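Tapirin (Caldicellulosiruptor hydrothermalis, PDB 6N2C) probably binds cellulose and so helps the cell adhere to plant biomass, through a zinc-containing C-terminal domain built as a beta-helix. Local coordinates at residues L282-I288 with N302-V308; N320-M326 with E340-I346; M253-I259 with L274-I280; T368-T374 with K388-K393. All blocks are in the same frame, centred on the assembly; numbering follows the deposited sequence.

Contact 1: residues L282-I288 with N302-V308; sequences LSGKDEI and NGSSNLV
G284 and G303 meet CA to CA where two equivalent turns of successive coils in a parallel beta-helix lie against each other, each leading into a strand of the same face. The two glycine CA atoms are 4.0 Å apart, and a CB on G303 would run into G284 CA and the carbonyl oxygen of S283. Beyond the turns the strands pair in parallel: L307 N donates to D286 O, and I288 N to L307 O.

The amide of N306 fills the inside of the turn. Its CG lies beside the backbone N (chi1 -64°), which turns OD1 toward the preceding coil and ND2 back into its own. OD1 takes the D286 N-H at 3.0 Å, in a fairly straight bond whose donor is tilted from the plane of the amide, and it also lies close to G284 CA. ND2 donates to N302 O at 2.9 Å, with that oxygen in the amide plane. With an alanine in place of N306, D286 N is likely to lose its acceptor and N302 O its donor, and a gap would open beside G284.

D286 is fixed from its own coil as well: its OD2 receives both the backbone N and the hydroxyl of S283, while OD1 accepts from N266 in the coil before. On the inner side, L282 CD2 rests on V308 CG2 at 3.8 Å. At the outer end N302 ND2 reaches L282 O at 3.1 Å within the carbonyl plane, and a water 2.8 Å from L282 O ties the same oxygen to N302 N.

Contact 2: residues N320-M326 with E340-I346; sequences NIWTDKM and EIRNDGI
N320 starts the walk beside E340, its partner in a parallel bridge between two coils of the beta-helix. Its OD1 and E340 OE1 both take the ammonium of K318, which reconciles two acceptors lying near each other; its ND2 turns to D299. I321 follows with a backbone bond from I321 N to E340 O of 2.9 Å, while I321 O receives R342 N. Its CG2 packs on the backbone of I346.

W322 packs face-on against R342. R342 CG sits over one face of the indole, 3.3 Å from the centroid of the five-membered ring and only 4° off its normal, and CD continues over the ring fusion. The carbonyl oxygen of E340 lies at the ring edge. R342 reaches this place with CG in the crowded position between backbone N and carbonyl carbon (chi1 70°), and a bend at chi3 then swings the guanidinium to E340. There NE and NH1 both grip OE2, each at 2.8 Å.

The type II' turn R342-G345 brings D344 N to W322 O in a weak bond. T323 OG1 bonds to G303 O of the previous coil, and D324 OD1 to S305 N. D324 N, by contrast, is buried without a partner. A cis peptide leads into K325, whose CB packs on I346 CB, and M326 N closes the contact on I346 O at 3.1 Å.

The chemistry implies that the aliphatic part of R342 serves the tryptophan while its charge is probably taken up mainly by E340; R301 of the preceding coil makes the cation-pi contact with W322.

Contact 3: residues M253-I259 with L274-I280; sequences MYTKNGI and LFSDGTI
Y254 lies obliquely across its neighbour F275 and can be followed from root to hydroxyl. With CG anti to the backbone N (chi1 169°), its CB stands 4.0 Å from F275 O, and CG keeps about the same distance. CD1 passes that oxygen and meets F275 CD1 at 3.7 Å; the two rings are inclined by 33°, neither stacked nor edge-to-face. CE1 keeps touch with F275 CD1 and also comes 3.7 Å from D277 OD2. At the tip, OH donates to D277 OD2 in a very short bond of 2.5 Å, the oxygen lying at the ring edge and the carboxylate plane turned steeply against the ring. The other oxygen, D277 OD1, forms a salt bridge with K457 of helix 451-457, whose I453 touches both aromatic side chains.

These are two stacked coils of a parallel beta-helix: strands 253-255 and 274-276 run side by side, and each coil then turns a corner into the next face. The hydroxyls of T255 and S276 line the inside of that corner. T255 OG1 donates to G258 O from above the carbonyl plane, and S276 OG lies 2.8 Å from T255 OG1. S276 OG also accepts G278 N at 3.1 Å, which makes an ST turn. G258 has backbone angles that call for glycine, and a CB there would clash with T279 O.

Deeper inside, L274 CD1 lies along M253 and meets I259 CD1 at 3.7 Å. After the corner I259 N donates to T279 O at 2.9 Å.

Contact 4: residues T368-T374 with K388-K393; sequences TIDAPDT and KLNVKK
I369 and L389 lie side by side at the apolar centre, pointing the same way into the inside of the beta-helix, with I369 CD1 3.9 Å from L389 CD2 in one of the two conformers of L389. V391 completes the cluster: its CG1 meets I369 CG2 at 3.9 Å and touches A371 CB more loosely. Around this centre the parallel strands are joined by I369 N to K388 O, N390 N to I369 O, and A371 N to N390 O.

The opposite face of the strands is polar. N390 extends alongside D370, the amide and carboxylate planes only 21° apart, with ND2 3.6 Å from D370 OD1. The same ND2 reaches P372 CB at 3.8 Å, so that the amide is flanked by the proline as the chain enters the type I turn A371-T374.

At the corner K392 runs alongside D373. A bend at chi3 (85°) carries NZ to D373 OD1, a 2.9 Å salt bridge in which NZ comes from above the carboxylate plane, while K392 CB rests between P372 O and T374 O. A leucine in place of K392 would probably leave D373 OD1 without its charged mate and the acid held chiefly by its other oxygen, which accepts from G352 N. T374 O receives K392 N at 2.9 Å and, weakly, K393 N.

The pair sits between strand 346-349, which bonds to the T368 side, and strand 411-413 of the following coil. I362 of strand 359-363 packs against I369 and L389 across the interior, and V391 meets L376 of strand 374-378.

The four contacts join neighbouring coils of one beta-helix, and their order along its axis follows the chain: contact 3, then 1, 2 and 4. Contacts 1 and 2 have centres 11 Å apart and also pack directly, N306 CB lying 3.4 Å from D324 O. Contact 2 meets contact 4 through G345 O and T368 N, at 3.0 Å, and through I341 CD1 packed on I369 CG1. Contact 3 touches contact 1 inside the coil, where I280 CG2 faces I288 CD1. Contacts 3 and 4, with nearest atoms about 17 Å apart, do not touch. All lie away from the zinc bound by H530, D532 and E551.

Contact 1: residues L282-I288 with N302-V308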
# COMPACT_ATOMS: atom_id res chain seq x y z
N LEU A 282 -1.44 -0.52 -11.20
CA LEU A 282 -1.88 0.82 -11.55
C LEU A 282 -2.86 0.82 -12.78
O LEU A 282 -2.87 -0.18 -13.55
CB LEU A 282 -0.72 1.82 -11.77
CG LEU A 282 -0.10 2.27 -10.42
CD1 LEU A 282 0.67 1.14 -9.71
CD2 LEU A 282 0.84 3.38 -10.75
N SER A 283 -3.70 1.80 -12.86
CA SER A 283 -4.75 1.92 -13.90
C SER A 283 -4.50 2.93 -15.00
O SER A 283 -5.12 2.83 -16.07
CB SER A 283 -6.17 2.16 -13.31
OG SER A 283 -6.33 3.45 -12.74
N GLY A 284 -3.66 3.92 -14.73
CA GLY A 284 -3.43 5.10 -15.54
C GLY A 284 -3.66 6.40 -14.81
O GLY A 284 -4.57 6.48 -13.96
N LYS A 285 -2.76 7.37 -15.00
CA LYS A 285 -2.81 8.63 -14.30
C LYS A 285 -2.88 8.36 -12.74
O LYS A 285 -3.44 9.14 -12.01
CB LYS A 285 -3.99 9.49 -14.71
CG LYS A 285 -3.90 9.95 -16.15
CD LYS A 285 -3.23 11.30 -16.13
CE LYS A 285 -4.28 12.33 -16.41
NZ LYS A 285 -4.35 12.61 -17.87
N ASP A 286 -2.21 7.31 -12.32
CA ASP A 286 -2.18 6.95 -10.88
C ASP A 286 -0.75 7.22 -10.37
O ASP A 286 0.25 6.99 -11.08
CB ASP A 286 -2.56 5.51 -10.69
CG ASP A 286 -4.01 5.25 -10.97
OD1 ASP A 286 -4.89 6.06 -10.55
OD2 ASP A 286 -4.30 4.12 -11.43
N GLU A 287 -0.68 7.65 -9.09
CA GLU A 287 0.61 7.93 -8.48
C GLU A 287 0.77 7.22 -7.17
O GLU A 287 -0.13 7.25 -6.36
CB GLU A 287 0.69 9.43 -8.22
CG GLU A 287 2.01 9.87 -7.59
CD GLU A 287 2.15 11.38 -7.30
OE1 GLU A 287 1.17 12.15 -7.38
OE2 GLU A 287 3.30 11.80 -7.06
N ILE A 288 1.95 6.64 -6.95
CA ILE A 288 2.35 6.09 -5.64
C ILE A 288 3.58 6.87 -5.26
O ILE A 288 4.54 6.97 -6.04
CB ILE A 288 2.66 4.64 -5.75
CG1 ILE A 288 1.37 3.87 -6.08
CG2 ILE A 288 3.19 4.12 -4.40
CD1 ILE A 288 1.53 2.42 -6.05
N ASN A 302 -1.01 -0.54 -17.23
CA ASN A 302 -2.23 0.05 -17.74
C ASN A 302 -2.16 1.55 -17.91
O ASN A 302 -1.59 2.34 -17.11
CB ASN A 302 -3.42 -0.20 -16.83
CG ASN A 302 -3.79 -1.61 -16.76
OD1 ASN A 302 -3.74 -2.29 -17.80
ND2 ASN A 302 -4.15 -2.12 -15.55
N GLY A 303 -2.77 2.02 -19.02
CA GLY A 303 -2.87 3.48 -19.18
C GLY A 303 -1.57 4.18 -19.49
O GLY A 303 -0.64 3.57 -20.03
N SER A 304 -1.46 5.43 -19.06
CA SER A 304 -0.29 6.20 -19.25
C SER A 304 -0.27 7.24 -18.17
O SER A 304 -1.24 7.44 -17.44
CB SER A 304 -0.24 6.84 -20.68
OG SER A 304 -1.26 7.86 -20.78
N SER A 305 0.86 7.92 -18.05
CA SER A 305 1.04 9.01 -17.13
C SER A 305 0.90 8.58 -15.66
O SER A 305 0.46 9.37 -14.84
CB SER A 305 0.08 10.14 -17.43
OG SER A 305 0.58 11.31 -16.80
N ASN A 306 1.29 7.34 -15.39
CA ASN A 306 1.44 6.85 -13.98
C ASN A 306 2.73 7.36 -13.46
O ASN A 306 3.71 7.72 -14.19
CB ASN A 306 1.42 5.36 -13.96
CG ASN A 306 0.14 4.78 -14.42
OD1 ASN A 306 -0.95 5.02 -13.80
ND2 ASN A 306 0.23 3.85 -15.40
N LEU A 307 2.89 7.31 -12.13
CA LEU A 307 4.19 7.68 -11.56
C LEU A 307 4.34 6.90 -10.25
O LEU A 307 3.50 7.04 -9.38
CB LEU A 307 4.27 9.15 -11.26
CG LEU A 307 5.58 9.66 -10.60
CD1 LEU A 307 6.76 9.25 -11.40
CD2 LEU A 307 5.56 11.13 -10.29
N VAL A 308 5.32 6.04 -10.18
CA VAL A 308 5.68 5.35 -8.94
C VAL A 308 7.09 5.91 -8.53
O VAL A 308 8.07 5.69 -9.23
CB VAL A 308 5.74 3.85 -9.05
CG1 VAL A 308 6.22 3.28 -7.71
CG2 VAL A 308 4.36 3.29 -9.41
O HOH W 1 -0.89 -1.84 -14.59

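Contact 2: residues N320-M326 with E340-I346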
# COMPACT_ATOMS: atom_id res chain seq x y z
N ASN A 320 6.78 -5.09 -13.57
CA ASN A 320 6.43 -4.87 -14.99
C ASN A 320 6.27 -3.41 -15.21
O ASN A 320 5.39 -2.78 -14.60
CB ASN A 320 5.11 -5.59 -15.31
CG ASN A 320 5.25 -7.05 -15.30
OD1 ASN A 320 6.19 -7.56 -15.95
ND2 ASN A 320 4.39 -7.78 -14.54
N ILE A 321 7.14 -2.81 -15.99
CA ILE A 321 6.98 -1.40 -16.38
C ILE A 321 6.72 -1.37 -17.93
O ILE A 321 7.65 -1.57 -18.70
CB ILE A 321 8.18 -0.53 -16.04
CG1 ILE A 321 8.64 -0.75 -14.59
CG2 ILE A 321 7.86 0.92 -16.33
CD1 ILE A 321 9.96 -0.08 -14.27
N TRP A 322 5.45 -1.19 -18.33
CA TRP A 322 5.05 -1.21 -19.75
C TRP A 322 4.48 0.14 -20.20
O TRP A 322 4.08 0.29 -21.35
CB TRP A 322 4.07 -2.36 -20.03
CG TRP A 322 4.52 -3.75 -19.68
CD1 TRP A 322 5.58 -4.14 -18.93
CD2 TRP A 322 3.83 -4.93 -20.02
NE1 TRP A 322 5.62 -5.49 -18.83
CE2 TRP A 322 4.53 -5.98 -19.51
CE3 TRP A 322 2.69 -5.18 -20.77
CZ2 TRP A 322 4.10 -7.31 -19.65
CZ3 TRP A 322 2.26 -6.46 -20.91
CH2 TRP A 322 2.97 -7.51 -20.36
N THR A 323 4.55 1.16 -19.32
CA THR A 323 4.16 2.49 -19.59
C THR A 323 4.92 3.44 -18.69
O THR A 323 5.76 2.96 -17.89
CB THR A 323 2.62 2.60 -19.48
OG1 THR A 323 2.24 3.83 -20.12
CG2 THR A 323 2.17 2.58 -17.96
N ASP A 324 4.70 4.75 -18.79
CA ASP A 324 5.39 5.72 -17.97
C ASP A 324 4.72 5.74 -16.61
O ASP A 324 3.49 5.74 -16.60
CB ASP A 324 5.44 7.11 -18.61
CG ASP A 324 4.06 7.67 -19.00
OD1 ASP A 324 3.18 6.97 -19.61
OD2 ASP A 324 3.83 8.82 -18.66
N LYS A 325 5.43 5.78 -15.48
CA LYS A 325 6.86 5.55 -15.29
C LYS A 325 7.15 5.16 -13.81
O LYS A 325 6.26 5.15 -12.96
CB LYS A 325 7.71 6.77 -15.64
CG LYS A 325 7.41 8.05 -14.86
CD LYS A 325 8.21 9.22 -15.46
CE LYS A 325 7.82 10.60 -14.93
NZ LYS A 325 8.76 11.66 -15.40
N MET A 326 8.37 4.77 -13.57
CA MET A 326 8.90 4.57 -12.19
C MET A 326 10.11 5.50 -12.07
O MET A 326 10.89 5.56 -13.05
CB MET A 326 9.38 3.19 -11.98
CG MET A 326 9.93 2.98 -10.58
SD MET A 326 10.27 1.23 -10.30
CE MET A 326 8.88 0.73 -9.47
N GLU A 340 10.71 -6.48 -16.02
CA GLU A 340 10.44 -6.56 -17.46
C GLU A 340 9.94 -5.18 -17.88
O GLU A 340 8.95 -4.66 -17.32
CB GLU A 340 9.46 -7.69 -17.74
CG GLU A 340 9.04 -7.75 -19.20
CD GLU A 340 8.01 -8.86 -19.44
OE1 GLU A 340 7.72 -9.68 -18.53
OE2 GLU A 340 7.53 -8.95 -20.56
N ILE A 341 10.64 -4.53 -18.83
CA ILE A 341 10.27 -3.24 -19.32
C ILE A 341 9.95 -3.44 -20.81
O ILE A 341 10.80 -3.95 -21.54
CB ILE A 341 11.43 -2.24 -19.16
CG1 ILE A 341 11.93 -2.26 -17.69
CG2 ILE A 341 11.09 -0.86 -19.61
CD1 ILE A 341 13.07 -1.36 -17.41
N ARG A 342 8.72 -3.14 -21.20
CA ARG A 342 8.34 -3.28 -22.60
C ARG A 342 7.41 -2.16 -22.98
O ARG A 342 7.16 -1.22 -22.22
CB ARG A 342 7.76 -4.65 -22.82
CG ARG A 342 6.44 -4.91 -22.23
CD ARG A 342 5.83 -6.19 -22.83
NE ARG A 342 6.68 -7.35 -22.68
CZ ARG A 342 7.22 -8.11 -23.67
NH1 ARG A 342 8.01 -9.11 -23.32
NH2 ARG A 342 7.02 -7.92 -24.99
N ASN A 343 7.01 -2.16 -24.26
CA ASN A 343 6.17 -1.03 -24.78
C ASN A 343 6.77 0.30 -24.41
O ASN A 343 7.91 0.55 -24.69
CB ASN A 343 4.72 -1.25 -24.30
CG ASN A 343 4.16 -2.59 -24.75
OD1 ASN A 343 4.62 -3.13 -25.74
ND2 ASN A 343 3.20 -3.14 -24.03
N ASP A 344 6.00 1.21 -23.79
CA ASP A 344 6.43 2.52 -23.42
C ASP A 344 7.02 2.62 -21.95
O ASP A 344 7.18 3.74 -21.36
CB ASP A 344 5.24 3.48 -23.49
CG ASP A 344 4.83 3.81 -24.97
OD1 ASP A 344 5.74 3.80 -25.82
OD2 ASP A 344 3.61 4.05 -25.23
N GLY A 345 7.39 1.47 -21.43
CA GLY A 345 7.92 1.47 -20.07
C GLY A 345 9.09 2.37 -19.92
O GLY A 345 10.01 2.35 -20.75
N ILE A 346 9.12 3.19 -18.87
CA ILE A 346 10.24 4.03 -18.54
C ILE A 346 10.65 3.80 -17.02
O ILE A 346 9.79 3.92 -16.14
CB ILE A 346 9.91 5.51 -18.66
CG1 ILE A 346 9.51 5.82 -20.10
CG2 ILE A 346 11.12 6.35 -18.24
CD1 ILE A 346 9.08 7.26 -20.31
O HOH W 2 1.88 4.48 -23.40

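Contact 3: residues M253-I259 with L274-I280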
# COMPACT_ATOMS: atom_id res chain seq x y z
N MET A 253 0.94 0.80 5.46
CA MET A 253 -0.21 0.21 4.80
C MET A 253 0.19 -1.17 4.44
O MET A 253 1.18 -1.40 3.73
CB MET A 253 -0.61 1.01 3.55
CG MET A 253 -1.75 0.37 2.77
SD MET A 253 -2.29 1.58 1.55
CE MET A 253 -3.71 0.73 0.90
N TYR A 254 -0.59 -2.16 4.95
CA TYR A 254 -0.38 -3.56 4.68
C TYR A 254 -1.63 -4.15 4.05
O TYR A 254 -2.70 -3.92 4.54
CB TYR A 254 -0.11 -4.39 5.99
CG TYR A 254 -0.17 -5.90 5.69
CD1 TYR A 254 0.97 -6.58 5.16
CD2 TYR A 254 -1.33 -6.69 5.88
CE1 TYR A 254 0.90 -7.90 4.80
CE2 TYR A 254 -1.37 -8.02 5.54
CZ TYR A 254 -0.27 -8.64 5.04
OH TYR A 254 -0.32 -9.94 4.74
N THR A 255 -1.50 -4.99 2.99
CA THR A 255 -2.62 -5.81 2.50
C THR A 255 -2.10 -7.18 2.19
O THR A 255 -0.96 -7.33 1.77
CB THR A 255 -3.32 -5.23 1.27
OG1 THR A 255 -2.60 -5.54 0.07
CG2 THR A 255 -3.61 -3.80 1.39
N LYS A 256 -2.93 -8.20 2.43
CA LYS A 256 -2.52 -9.53 2.01
C LYS A 256 -2.62 -9.72 0.46
O LYS A 256 -1.75 -10.35 -0.20
CB LYS A 256 -3.39 -10.56 2.69
CG LYS A 256 -2.88 -11.97 2.51
CD LYS A 256 -3.90 -13.02 2.96
CE LYS A 256 -3.50 -14.38 2.39
NZ LYS A 256 -4.41 -15.50 2.83
N ASN A 257 -3.73 -9.35 -0.06
CA ASN A 257 -4.09 -9.78 -1.43
C ASN A 257 -3.95 -8.73 -2.54
O ASN A 257 -4.45 -8.93 -3.61
CB ASN A 257 -5.48 -10.41 -1.44
CG ASN A 257 -5.49 -11.73 -0.67
OD1 ASN A 257 -4.46 -12.38 -0.56
ND2 ASN A 257 -6.59 -12.07 -0.10
N GLY A 258 -3.27 -7.64 -2.25
CA GLY A 258 -2.99 -6.69 -3.26
C GLY A 258 -3.53 -5.29 -3.05
O GLY A 258 -4.22 -4.98 -2.09
N ILE A 259 -3.12 -4.41 -3.96
CA ILE A 259 -3.66 -3.06 -3.99
C ILE A 259 -4.00 -2.77 -5.45
O ILE A 259 -3.10 -2.75 -6.30
CB ILE A 259 -2.68 -2.03 -3.47
CG1 ILE A 259 -2.13 -2.44 -2.03
CG2 ILE A 259 -3.28 -0.64 -3.51
CD1 ILE A 259 -1.12 -1.45 -1.45
N LEU A 274 5.03 0.42 2.77
CA LEU A 274 3.87 -0.08 1.99
C LEU A 274 4.20 -1.49 1.72
O LEU A 274 5.27 -1.78 1.11
CB LEU A 274 3.79 0.72 0.65
CG LEU A 274 2.71 0.33 -0.31
CD1 LEU A 274 1.38 0.54 0.39
CD2 LEU A 274 2.76 1.20 -1.52
N PHE A 275 3.35 -2.42 2.17
CA PHE A 275 3.66 -3.84 2.10
C PHE A 275 2.45 -4.58 1.63
O PHE A 275 1.40 -4.49 2.27
CB PHE A 275 4.08 -4.35 3.52
CG PHE A 275 4.76 -5.65 3.53
CD1 PHE A 275 4.07 -6.83 3.19
CD2 PHE A 275 6.12 -5.74 3.86
CE1 PHE A 275 4.73 -8.06 3.19
CE2 PHE A 275 6.73 -6.96 3.86
CZ PHE A 275 6.07 -8.11 3.51
N SER A 276 2.59 -5.39 0.58
CA SER A 276 1.52 -6.28 0.18
C SER A 276 2.09 -7.65 -0.12
O SER A 276 3.17 -7.77 -0.65
CB SER A 276 0.75 -5.79 -1.04
OG SER A 276 -0.39 -6.58 -1.30
N ASP A 277 1.39 -8.70 0.27
CA ASP A 277 1.74 -10.01 -0.20
C ASP A 277 1.25 -10.28 -1.62
O ASP A 277 1.53 -11.41 -2.14
CB ASP A 277 1.21 -11.08 0.72
CG ASP A 277 1.84 -10.98 2.14
OD1 ASP A 277 3.05 -10.78 2.19
OD2 ASP A 277 1.09 -11.22 3.17
N GLY A 278 0.55 -9.35 -2.23
CA GLY A 278 -0.08 -9.53 -3.57
C GLY A 278 0.44 -8.55 -4.59
O GLY A 278 1.56 -8.05 -4.54
N THR A 279 -0.42 -8.25 -5.54
CA THR A 279 -0.07 -7.40 -6.66
C THR A 279 -0.57 -5.99 -6.44
O THR A 279 -1.71 -5.81 -6.02
CB THR A 279 -0.67 -8.00 -7.94
OG1 THR A 279 -0.05 -9.25 -8.21
CG2 THR A 279 -0.44 -7.16 -9.12
N ILE A 280 0.28 -5.02 -6.72
CA ILE A 280 -0.03 -3.64 -6.74
C ILE A 280 -0.14 -3.25 -8.17
O ILE A 280 0.84 -3.39 -8.91
CB ILE A 280 1.06 -2.76 -6.02
CG1 ILE A 280 1.16 -3.19 -4.54
CG2 ILE A 280 0.70 -1.26 -6.18
CD1 ILE A 280 2.25 -2.39 -3.80
O HOH W 3 -2.76 -9.87 -5.70

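Contact 4: residues T368-T374 with K388-K393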
# COMPACT_ATOMS: atom_id res chain seq x y z
N THR A 368 12.77 1.97 -21.89
CA THR A 368 13.77 2.94 -21.50
C THR A 368 14.23 2.73 -20.08
O THR A 368 13.39 2.61 -19.16
CB THR A 368 13.21 4.35 -21.59
OG1 THR A 368 12.76 4.66 -22.94
CG2 THR A 368 14.23 5.36 -21.23
N ILE A 369 15.54 2.71 -19.89
CA ILE A 369 16.14 2.98 -18.60
C ILE A 369 16.98 4.24 -18.72
O ILE A 369 17.99 4.26 -19.40
CB ILE A 369 16.96 1.76 -18.10
CG1 ILE A 369 16.10 0.47 -18.04
CG2 ILE A 369 17.59 2.06 -16.77
CD1 ILE A 369 16.85 -0.81 -17.62
N ASP A 370 16.60 5.26 -17.99
CA ASP A 370 17.32 6.52 -17.96
C ASP A 370 17.88 6.73 -16.59
O ASP A 370 17.20 7.27 -15.69
CB ASP A 370 16.35 7.62 -18.30
CG ASP A 370 17.02 9.02 -18.29
OD1 ASP A 370 18.23 9.18 -18.16
OD2 ASP A 370 16.27 9.94 -18.42
N ALA A 371 19.10 6.25 -16.43
CA ALA A 371 19.71 6.07 -15.08
C ALA A 371 21.21 6.18 -15.17
O ALA A 371 21.91 5.23 -14.84
CB ALA A 371 19.29 4.71 -14.51
N PRO A 372 21.71 7.35 -15.60
CA PRO A 372 23.12 7.41 -16.02
C PRO A 372 24.12 7.13 -14.92
O PRO A 372 25.24 6.78 -15.24
CB PRO A 372 23.25 8.85 -16.56
CG PRO A 372 22.25 9.60 -15.71
CD PRO A 372 21.06 8.67 -15.73
N ASP A 373 23.76 7.29 -13.63
CA ASP A 373 24.63 6.95 -12.51
C ASP A 373 24.38 5.57 -11.89
O ASP A 373 25.03 5.19 -10.87
CB ASP A 373 24.58 8.02 -11.37
CG ASP A 373 25.70 7.85 -10.37
OD1 ASP A 373 26.88 7.60 -10.83
OD2 ASP A 373 25.49 7.87 -9.13
N THR A 374 23.52 4.78 -12.50
CA THR A 374 23.04 3.58 -11.81
C THR A 374 23.84 2.39 -12.19
O THR A 374 24.16 2.21 -13.42
CB THR A 374 21.54 3.36 -12.12
OG1 THR A 374 20.80 4.50 -11.74
CG2 THR A 374 20.92 2.08 -11.47
N LYS A 388 16.47 1.78 -25.29
CA LYS A 388 17.10 2.95 -24.84
C LYS A 388 17.63 2.74 -23.43
O LYS A 388 16.83 2.77 -22.46
CB LYS A 388 16.15 4.09 -24.82
CG LYS A 388 15.76 4.55 -26.23
CD LYS A 388 14.89 5.80 -26.10
CE LYS A 388 13.78 5.83 -27.13
NZ LYS A 388 14.38 5.82 -28.49
N LEU A 389 18.95 2.54 -23.31
CA LEU A 389 19.59 2.29 -22.01
C LEU A 389 20.65 3.33 -21.82
O LEU A 389 21.47 3.56 -22.72
CB LEU A 389 20.31 0.96 -21.98
CG LEU A 389 19.60 -0.34 -22.18
CD1 LEU A 389 20.61 -1.45 -21.94
CD2 LEU A 389 18.46 -0.38 -21.16
N ASN A 390 20.60 4.02 -20.70
CA ASN A 390 21.59 5.01 -20.33
C ASN A 390 21.96 4.79 -18.85
O ASN A 390 21.25 5.30 -17.94
CB ASN A 390 21.00 6.39 -20.59
CG ASN A 390 21.95 7.50 -20.22
OD1 ASN A 390 23.18 7.30 -20.20
ND2 ASN A 390 21.40 8.63 -19.86
N VAL A 391 23.04 4.04 -18.60
CA VAL A 391 23.40 3.63 -17.27
C VAL A 391 24.87 3.70 -17.06
O VAL A 391 25.63 3.96 -18.01
CB VAL A 391 22.91 2.21 -16.96
CG1 VAL A 391 21.43 2.11 -17.26
CG2 VAL A 391 23.60 1.16 -17.83
N LYS A 392 25.29 3.50 -15.81
CA LYS A 392 26.73 3.51 -15.53
C LYS A 392 27.37 2.15 -15.71
O LYS A 392 28.43 2.03 -16.34
CB LYS A 392 26.95 4.07 -14.16
CG LYS A 392 28.42 4.18 -13.74
CD LYS A 392 28.62 5.10 -12.55
CE LYS A 392 28.41 4.38 -11.23
NZ LYS A 392 28.45 5.34 -10.08
N LYS A 393 26.82 1.11 -15.09
CA LYS A 393 27.40 -0.23 -15.17
C LYS A 393 26.33 -1.29 -15.12
O LYS A 393 25.34 -1.14 -14.42
CB LYS A 393 28.42 -0.48 -14.02
CG LYS A 393 29.13 -1.82 -14.01
CD LYS A 393 30.09 -1.96 -12.83
CE LYS A 393 31.00 -3.14 -13.00
NZ LYS A 393 31.87 -3.31 -11.77